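Acyl-CoA dehydrogenase (Thermus thermophilus, PDB 2Z1Q) probably catalyses the FAD-dependent oxidation of saturated acyl-CoA thioesters to 2,3-dehydroacyl-CoA, passing the electrons on to an acceptor. Local coordinates at residues Pro64-Arg67 with Lys68-Glu71; Phe292-Ile296 with Gly297-Leu301. All coordinates share one frame; numbering follows the deposited sequence.

Contact 1 (Pro64-Arg67 with Lys68-Glu71)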
ATOM      1  N   PRO B  64      -9.224 -24.691 -20.685  1.00 29.02           N
ATOM      2  CA  PRO B  64     -10.462 -25.393 -20.359  1.00 29.57           C
ATOM      3  C   PRO B  64     -11.403 -24.510 -19.524  1.00 30.99           C
ATOM      4  O   PRO B  64     -12.624 -24.579 -19.685  1.00 31.13           O
ATOM      5  CB  PRO B  64      -9.966 -26.634 -19.611  1.00 27.95           C
ATOM      6  CG  PRO B  64      -8.674 -26.163 -18.993  1.00 29.43           C
ATOM      7  CD  PRO B  64      -8.057 -25.394 -20.133  1.00 29.76           C
ATOM      8  N   LEU B  65     -10.842 -23.681 -18.639  1.00 30.14           N
ATOM      9  CA  LEU B  65     -11.660 -22.785 -17.816  1.00 30.03           C
ATOM     10  C   LEU B  65     -12.388 -21.777 -18.679  1.00 30.20           C
ATOM     11  O   LEU B  65     -13.541 -21.439 -18.426  1.00 31.16           O
ATOM     12  CB  LEU B  65     -10.803 -22.030 -16.803  1.00 28.57           C
ATOM     13  CG  LEU B  65     -10.518 -22.766 -15.496  1.00 28.36           C
ATOM     14  CD1 LEU B  65      -9.499 -21.984 -14.694  1.00 29.28           C
ATOM     15  CD2 LEU B  65     -11.810 -22.943 -14.696  1.00 27.87           C
ATOM     16  N   MET B  66     -11.708 -21.293 -19.707  1.00 30.37           N
ATOM     17  CA  MET B  66     -12.297 -20.312 -20.594  1.00 32.91           C
ATOM     18  C   MET B  66     -13.398 -20.986 -21.428  1.00 34.83           C
ATOM     19  O   MET B  66     -14.419 -20.364 -21.741  1.00 33.85           O
ATOM     20  CB  MET B  66     -11.202 -19.693 -21.474  1.00 31.15           C
ATOM     21  CG  MET B  66     -11.528 -18.300 -22.035  1.00 37.10           C
ATOM     22  SD  MET B  66     -11.456 -16.888 -20.867  1.00 32.39           S
ATOM     23  CE  MET B  66     -12.943 -17.114 -19.932  1.00 40.11           C
ATOM     24  N   ARG B  67     -13.199 -22.258 -21.778  1.00 35.52           N
ATOM     25  CA  ARG B  67     -14.198 -23.003 -22.540  1.00 38.21           C
ATOM     26  C   ARG B  67     -15.454 -23.142 -21.674  1.00 38.42           C
ATOM     27  O   ARG B  67     -16.567 -22.917 -22.142  1.00 38.18           O
ATOM     28  CB  ARG B  67     -13.678 -24.396 -22.900  1.00 40.69           C
ATOM     29  CG  ARG B  67     -13.317 -24.613 -24.361  1.00 44.45           C
ATOM     30  CD  ARG B  67     -12.099 -23.804 -24.798  1.00 49.04           C
ATOM     31  NE  ARG B  67     -11.421 -24.451 -25.920  1.00 52.08           N
ATOM     32  CZ  ARG B  67     -10.410 -23.921 -26.600  1.00 53.95           C
ATOM     33  NH1 ARG B  67      -9.947 -22.719 -26.282  1.00 55.78           N
ATOM     34  NH2 ARG B  67      -9.853 -24.602 -27.593  1.00 54.17           N
ATOM     35  N   LYS B  68     -15.271 -23.501 -20.406  1.00 38.60           N
ATOM     36  CA  LYS B  68     -16.416 -23.651 -19.506  1.00 39.24           C
ATOM     37  C   LYS B  68     -17.186 -22.344 -19.350  1.00 39.47           C
ATOM     38  O   LYS B  68     -18.415 -22.347 -19.361  1.00 40.04           O
ATOM     39  CB  LYS B  68     -15.975 -24.145 -18.127  1.00 39.11           C
ATOM     40  CG  LYS B  68     -15.487 -25.585 -18.105  1.00 40.97           C
ATOM     41  CD  LYS B  68     -15.077 -26.023 -16.709  1.00 43.64           C
ATOM     42  CE  LYS B  68     -14.646 -27.484 -16.705  1.00 46.45           C
ATOM     43  NZ  LYS B  68     -13.419 -27.698 -17.520  1.00 47.60           N
ATOM     44  N   ALA B  69     -16.465 -21.234 -19.199  1.00 38.43           N
ATOM     45  CA  ALA B  69     -17.101 -19.927 -19.041  1.00 36.28           C
ATOM     46  C   ALA B  69     -17.870 -19.581 -20.311  1.00 35.48           C
ATOM     47  O   ALA B  69     -18.881 -18.878 -20.271  1.00 34.18           O
ATOM     48  CB  ALA B  69     -16.052 -18.856 -18.761  1.00 34.59           C
ATOM     49  N   GLY B  70     -17.376 -20.082 -21.437  1.00 35.14           N
ATOM     50  CA  GLY B  70     -18.022 -19.824 -22.707  1.00 35.49           C
ATOM     51  C   GLY B  70     -19.313 -20.610 -22.840  1.00 36.69           C
ATOM     52  O   GLY B  70     -20.323 -20.086 -23.306  1.00 35.76           O
ATOM     53  N   GLU B  71     -19.298 -21.870 -22.431  1.00 37.11           N
ATOM     54  CA  GLU B  71     -20.507 -22.663 -22.534  1.00 40.51           C
ATOM     55  C   GLU B  71     -21.577 -22.083 -21.599  1.00 39.30           C
ATOM     56  O   GLU B  71     -22.770 -22.279 -21.819  1.00 40.11           O
ATOM     57  CB  GLU B  71     -20.221 -24.130 -22.190  1.00 43.32           C
ATOM     58  CG  GLU B  71     -20.034 -24.412 -20.721  1.00 49.50           C
ATOM     59  CD  GLU B  71     -19.667 -25.864 -20.453  1.00 54.62           C
ATOM     60  OE1 GLU B  71     -20.304 -26.759 -21.049  1.00 57.05           O
ATOM     61  OE2 GLU B  71     -18.743 -26.107 -19.645  1.00 54.79           O
TER
HETATM   62  O   HOH W   1     -13.797 -27.176 -20.165  1.00 40.39           O

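Contact 2 (Phe292-Ile296 with Gly297-Leu301). With FAD (flavin-adenine dinucleotide), chain C.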
ATOM      1  N   PHE B 292      -5.208 -11.669  23.715  1.00 29.86           N
ATOM      2  CA  PHE B 292      -5.520 -11.030  24.983  1.00 32.59           C
ATOM      3  C   PHE B 292      -6.933 -11.421  25.416  1.00 34.40           C
ATOM      4  O   PHE B 292      -7.733 -10.572  25.803  1.00 34.60           O
ATOM      5  CB  PHE B 292      -5.407  -9.501  24.870  1.00 32.00           C
ATOM      6  CG  PHE B 292      -4.023  -9.016  24.512  1.00 32.14           C
ATOM      7  CD1 PHE B 292      -3.661  -8.812  23.184  1.00 31.52           C
ATOM      8  CD2 PHE B 292      -3.078  -8.784  25.507  1.00 30.03           C
ATOM      9  CE1 PHE B 292      -2.371  -8.383  22.849  1.00 32.93           C
ATOM     10  CE2 PHE B 292      -1.782  -8.354  25.182  1.00 31.32           C
ATOM     11  CZ  PHE B 292      -1.429  -8.154  23.853  1.00 31.86           C
ATOM     12  N   GLY B 293      -7.230 -12.713  25.314  1.00 36.33           N
ATOM     13  CA  GLY B 293      -8.523 -13.239  25.712  1.00 38.75           C
ATOM     14  C   GLY B 293      -9.738 -12.563  25.119  1.00 40.63           C
ATOM     15  O   GLY B 293     -10.706 -12.277  25.827  1.00 41.66           O
ATOM     16  N   ARG B 294      -9.699 -12.313  23.817  1.00 41.71           N
ATOM     17  CA  ARG B 294     -10.813 -11.668  23.140  1.00 41.08           C
ATOM     18  C   ARG B 294     -10.587 -11.614  21.634  1.00 39.46           C
ATOM     19  O   ARG B 294      -9.457 -11.454  21.160  1.00 38.23           O
ATOM     20  CB  ARG B 294     -10.986 -10.242  23.667  1.00 44.84           C
ATOM     21  CG  ARG B 294     -12.429  -9.799  23.834  1.00 50.19           C
ATOM     22  CD  ARG B 294     -12.517  -8.287  24.021  1.00 55.21           C
ATOM     23  NE  ARG B 294     -11.468  -7.763  24.897  1.00 57.58           N
ATOM     24  CZ  ARG B 294     -11.272  -6.469  25.143  1.00 59.47           C
ATOM     25  NH1 ARG B 294     -12.055  -5.551  24.583  1.00 59.54           N
ATOM     26  NH2 ARG B 294     -10.285  -6.086  25.946  1.00 59.54           N
ATOM     27  N   PRO B 295     -11.668 -11.765  20.854  1.00 37.76           N
ATOM     28  CA  PRO B 295     -11.512 -11.710  19.398  1.00 35.26           C
ATOM     29  C   PRO B 295     -11.000 -10.314  19.058  1.00 33.33           C
ATOM     30  O   PRO B 295     -11.506  -9.313  19.579  1.00 31.91           O
ATOM     31  CB  PRO B 295     -12.926 -11.969  18.896  1.00 34.79           C
ATOM     32  CG  PRO B 295     -13.505 -12.864  19.971  1.00 33.35           C
ATOM     33  CD  PRO B 295     -13.036 -12.167  21.222  1.00 36.71           C
ATOM     34  N   ILE B 296      -9.980 -10.247  18.207  1.00 31.21           N
ATOM     35  CA  ILE B 296      -9.392  -8.964  17.840  1.00 28.14           C
ATOM     36  C   ILE B 296     -10.426  -8.012  17.264  1.00 27.12           C
ATOM     37  O   ILE B 296     -10.268  -6.790  17.323  1.00 27.01           O
ATOM     38  CB  ILE B 296      -8.202  -9.155  16.862  1.00 26.83           C
ATOM     39  CG1 ILE B 296      -8.629  -9.889  15.584  1.00 24.49           C
ATOM     40  CG2 ILE B 296      -7.130  -9.953  17.558  1.00 25.30           C
ATOM     41  CD1 ILE B 296      -7.477 -10.102  14.593  1.00 22.75           C
ATOM     42  N   GLY B 297     -11.497  -8.588  16.735  1.00 27.83           N
ATOM     43  CA  GLY B 297     -12.573  -7.804  16.168  1.00 28.01           C
ATOM     44  C   GLY B 297     -13.261  -6.953  17.225  1.00 29.44           C
ATOM     45  O   GLY B 297     -14.084  -6.103  16.885  1.00 28.64           O
ATOM     46  N   ARG B 298     -12.932  -7.174  18.500  1.00 28.98           N
ATOM     47  CA  ARG B 298     -13.530  -6.393  19.580  1.00 31.74           C
ATOM     48  C   ARG B 298     -12.673  -5.182  19.951  1.00 31.28           C
ATOM     49  O   ARG B 298     -13.118  -4.299  20.690  1.00 29.78           O
ATOM     50  CB  ARG B 298     -13.742  -7.263  20.827  1.00 34.50           C
ATOM     51  CG  ARG B 298     -14.836  -8.308  20.685  1.00 39.84           C
ATOM     52  CD  ARG B 298     -16.172  -7.666  20.364  1.00 45.03           C
ATOM     53  NE  ARG B 298     -17.245  -8.652  20.270  1.00 52.03           N
ATOM     54  CZ  ARG B 298     -17.376  -9.549  19.293  1.00 54.56           C
ATOM     55  NH1 ARG B 298     -18.395 -10.399  19.316  1.00 54.84           N
ATOM     56  NH2 ARG B 298     -16.502  -9.593  18.292  1.00 55.56           N
ATOM     57  N   PHE B 299     -11.445  -5.146  19.442  1.00 29.54           N
ATOM     58  CA  PHE B 299     -10.569  -4.023  19.738  1.00 28.81           C
ATOM     59  C   PHE B 299     -10.918  -2.834  18.861  1.00 27.32           C
ATOM     60  O   PHE B 299     -11.287  -2.997  17.686  1.00 26.76           O
ATOM     61  CB  PHE B 299      -9.108  -4.411  19.528  1.00 29.65           C
ATOM     62  CG  PHE B 299      -8.626  -5.472  20.470  1.00 31.14           C
ATOM     63  CD1 PHE B 299      -8.044  -6.637  19.986  1.00 30.93           C
ATOM     64  CD2 PHE B 299      -8.754  -5.310  21.848  1.00 31.31           C
ATOM     65  CE1 PHE B 299      -7.595  -7.626  20.855  1.00 30.53           C
ATOM     66  CE2 PHE B 299      -8.307  -6.298  22.726  1.00 31.75           C
ATOM     67  CZ  PHE B 299      -7.730  -7.455  22.225  1.00 29.60           C
ATOM     68  N   GLY B 300     -10.792  -1.644  19.438  1.00 25.28           N
ATOM     69  CA  GLY B 300     -11.108  -0.435  18.708  1.00 24.87           C
ATOM     70  C   GLY B 300     -10.426  -0.265  17.358  1.00 25.39           C
ATOM     71  O   GLY B 300     -11.097  -0.037  16.365  1.00 24.21           O
ATOM     72  N   LEU B 301      -9.098  -0.388  17.313  1.00 27.55           N
ATOM     73  CA  LEU B 301      -8.350  -0.204  16.059  1.00 26.40           C
ATOM     74  C   LEU B 301      -8.748  -1.167  14.940  1.00 28.31           C
ATOM     75  O   LEU B 301      -8.722  -0.793  13.764  1.00 28.49           O
ATOM     76  CB  LEU B 301      -6.846  -0.284  16.322  1.00 27.98           C
ATOM     77  CG  LEU B 301      -6.300   0.810  17.248  1.00 27.69           C
ATOM     78  CD1 LEU B 301      -4.821   0.604  17.496  1.00 27.00           C
ATOM     79  CD2 LEU B 301      -6.545   2.174  16.630  1.00 28.52           C
TER
HETATM   80  PA  FAD C 700      -2.517 -11.460  14.846  1.00 59.87           P
HETATM   81  O1A FAD C 700      -1.806 -11.609  13.600  1.00 60.73           O
HETATM   82  O2A FAD C 700      -2.532 -12.583  15.987  1.00 55.74           O
HETATM   83  O5B FAD C 700      -2.836  -9.982  15.297  1.00 56.88           O
HETATM   84  C5B FAD C 700      -3.928  -9.455  14.558  1.00 57.58           C
HETATM   85  C4B FAD C 700      -4.157  -8.168  15.270  1.00 59.97           C
HETATM   86  O4B FAD C 700      -3.253  -7.549  16.121  1.00 60.21           O
HETATM   87  C3B FAD C 700      -5.068  -7.030  14.632  1.00 61.92           C
HETATM   88  O3B FAD C 700      -6.456  -7.335  14.834  1.00 64.25           O
HETATM   89  C2B FAD C 700      -4.463  -5.887  15.534  1.00 61.99           C
HETATM   90  O2B FAD C 700      -5.316  -4.745  15.740  1.00 66.06           O
HETATM   91  C1B FAD C 700      -4.322  -6.855  16.647  1.00 57.90           C
HETATM   92  N9A FAD C 700      -4.225  -6.442  18.032  1.00 54.53           N
HETATM   93  C8A FAD C 700      -3.622  -7.242  18.969  1.00 52.94           C
HETATM   94  N7A FAD C 700      -3.686  -6.712  20.130  1.00 53.65           N
HETATM   95  C5A FAD C 700      -4.306  -5.518  20.040  1.00 54.27           C
HETATM   96  C6A FAD C 700      -4.645  -4.492  20.962  1.00 54.53           C
HETATM   97  N6A FAD C 700      -4.306  -4.634  22.290  1.00 56.33           N
HETATM   98  N1A FAD C 700      -5.291  -3.383  20.493  1.00 54.59           N
HETATM   99  C2A FAD C 700      -5.635  -3.258  19.213  1.00 53.76           C
HETATM  100  N3A FAD C 700      -5.341  -4.199  18.332  1.00 52.69           N
HETATM  101  C4A FAD C 700      -4.673  -5.337  18.677  1.00 53.72           C
HETATM  102  N1  FAD C 700       8.774 -13.899  16.098  1.00 29.62           N
HETATM  103  C2  FAD C 700       9.789 -14.177  16.920  1.00 29.29           C
HETATM  104  O2  FAD C 700       9.534 -14.433  18.092  1.00 27.79           O
HETATM  105  N3  FAD C 700      11.092 -14.205  16.510  1.00 30.25           N
HETATM  106  C4  FAD C 700      11.451 -13.949  15.201  1.00 29.85           C
HETATM  107  O4  FAD C 700      12.609 -13.984  14.836  1.00 30.41           O
HETATM  108  C4X FAD C 700      10.373 -13.658  14.240  1.00 32.26           C
HETATM  109  N5  FAD C 700      10.591 -13.430  12.941  1.00 33.51           N
HETATM  110  C5X FAD C 700       9.571 -13.220  12.067  1.00 34.83           C
HETATM  111  C6  FAD C 700       9.822 -13.035  10.653  1.00 36.95           C
HETATM  112  C7  FAD C 700       8.745 -12.859   9.772  1.00 35.96           C
HETATM  113  C7M FAD C 700       9.032 -12.705   8.295  1.00 36.11           C
HETATM  114  C8  FAD C 700       7.398 -12.823  10.257  1.00 36.19           C
HETATM  115  C8M FAD C 700       6.221 -12.640   9.324  1.00 35.16           C
HETATM  116  C9  FAD C 700       7.141 -12.984  11.612  1.00 34.93           C
HETATM  117  C9A FAD C 700       8.217 -13.174  12.546  1.00 36.28           C
HETATM  118  N10 FAD C 700       7.941 -13.393  13.919  1.00 36.90           N
HETATM  119  C10 FAD C 700       8.964 -13.638  14.793  1.00 33.97           C
HETATM  120  C1' FAD C 700       6.546 -13.361  14.309  1.00 41.31           C
HETATM  121  C2' FAD C 700       6.036 -12.069  14.955  1.00 44.68           C
HETATM  122  O2' FAD C 700       6.636 -11.843  16.235  1.00 47.95           O
HETATM  123  C3' FAD C 700       4.589 -12.355  15.061  1.00 46.88           C
HETATM  124  O3' FAD C 700       4.085 -12.547  13.711  1.00 46.87           O
HETATM  125  C4' FAD C 700       3.771 -11.259  15.671  1.00 46.15           C
HETATM  126  O4' FAD C 700       4.161 -10.975  17.021  1.00 47.10           O
HETATM  127  C5' FAD C 700       2.410 -11.857  15.532  1.00 45.63           C
HETATM  128  O5' FAD C 700       1.386 -11.079  15.924  1.00 41.09           O
HETATM  129  P   FAD C 700       0.170 -11.970  15.362  1.00 43.21           P
HETATM  130  O1P FAD C 700       0.415 -12.268  13.935  1.00 39.40           O
HETATM  131  O2P FAD C 700       0.074 -13.371  16.197  1.00 40.36           O
HETATM  132  O3P FAD C 700      -1.117 -10.981  15.562  1.00 48.29           O

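Contact 1 (Pro64-Arg67 with Lys68-Glu71)
K68 reaches back along its own helix to the carbonyl of P64, one turn earlier, and meets it twice. K68 N donates to P64 O at 2.9 Å, and the ammonium comes round through a water that accepts from K68 NZ (2.7 Å) and donates to the same P64 O. The torsions explain the reach: CG lies anti to the carbonyl carbon (chi1 -70°), the chain runs extended to CE, and a single bend at chi4 (65°) leaves K68 NZ beside the P64 ring, 4.2 Å from P64 CB. On the way K68 CG passes 3.4 Å from P64 O. With an alanine here, the water on P64 O would probably lose the ammonium that donates to it, and E46 of helix 30-54 the lysine side chain beside it. All this happens on helix 62-71 of the N-terminal domain, where the i to i+4 bonds continue from A69 N to L65 O, G70 N to M66 O and E71 N to R67 O; a second, weak bond also joins G70 N to R67 O. On the buried side M66 starts with CG anti to its backbone N (chi1 -156°), then bends at chi2 and chi3, which brings M66 CE back to 3.8 Å from A69 CB. F106, T109 and Y110 of helix 106-117 pack on M66, while F42 of helix 30-54 meets A69 and V47 and M54 meet L65.

Contact 2 (Phe292-Ile296 with Gly297-Leu301)
Two backbone hydrogen bonds close the turn that leads into helix 300-331: R298 N to P295 O at 2.8 Å and F299 N to I296 O at 2.9 Å. Both donors sit above the acceptor's carbonyl plane, the second 57° out of it, in keeping with the tight 3-10 turn at I296-R298, whose bonds run from residue i+3 back to i. F299, at the N-cap position, carries most of the side-chain packing. F299 CD1 lies 4.0 Å from I296 CB, the two side chains crossing at about a right angle, and F292 CB approaches the ring edge at F299 CZ (4.1 Å). R294 bends at chi3 (-41°), bringing its guanidinium to F299 so that F299 CE2 stands over the centre of one guanidinium face, with the two planes 56° apart; R294 CD also rests 3.6 Å from R298 CB. E474 of the second subunit makes a long, weak ion pair with R294. The cofactor contacts are with the adenosine end of FAD. The adenine lies over one face of F299, F292 CE1 is 3.5 Å from FAD N7A, and I296 packs against the ribose near O3B. Contacts to the adenosine within this segment are thus van der Waals ones, from F292, I296 and the F299 face, while the two backbone bonds hold the turn that carries F299.

Contact 1 comes first along the chain, within helix 62-71 of the N-terminal domain; contact 2 follows in the C-terminal domain, where the loop after helix 252-288 turns into helix 300-331. They are about 44 Å apart between centres and about 32 Å between nearest atoms, so they do not touch; they lie on different helices. FAD relates to them differently: 292-301 lines the adenosine end of a cofactor that also binds the second subunit, whereas the M66 side chain stays about 13 Å from a bound FAD and about 10 Å from the side chain of S183. One contact thus belongs to helix packing within a subunit, the other to a cofactor site built across the dimer.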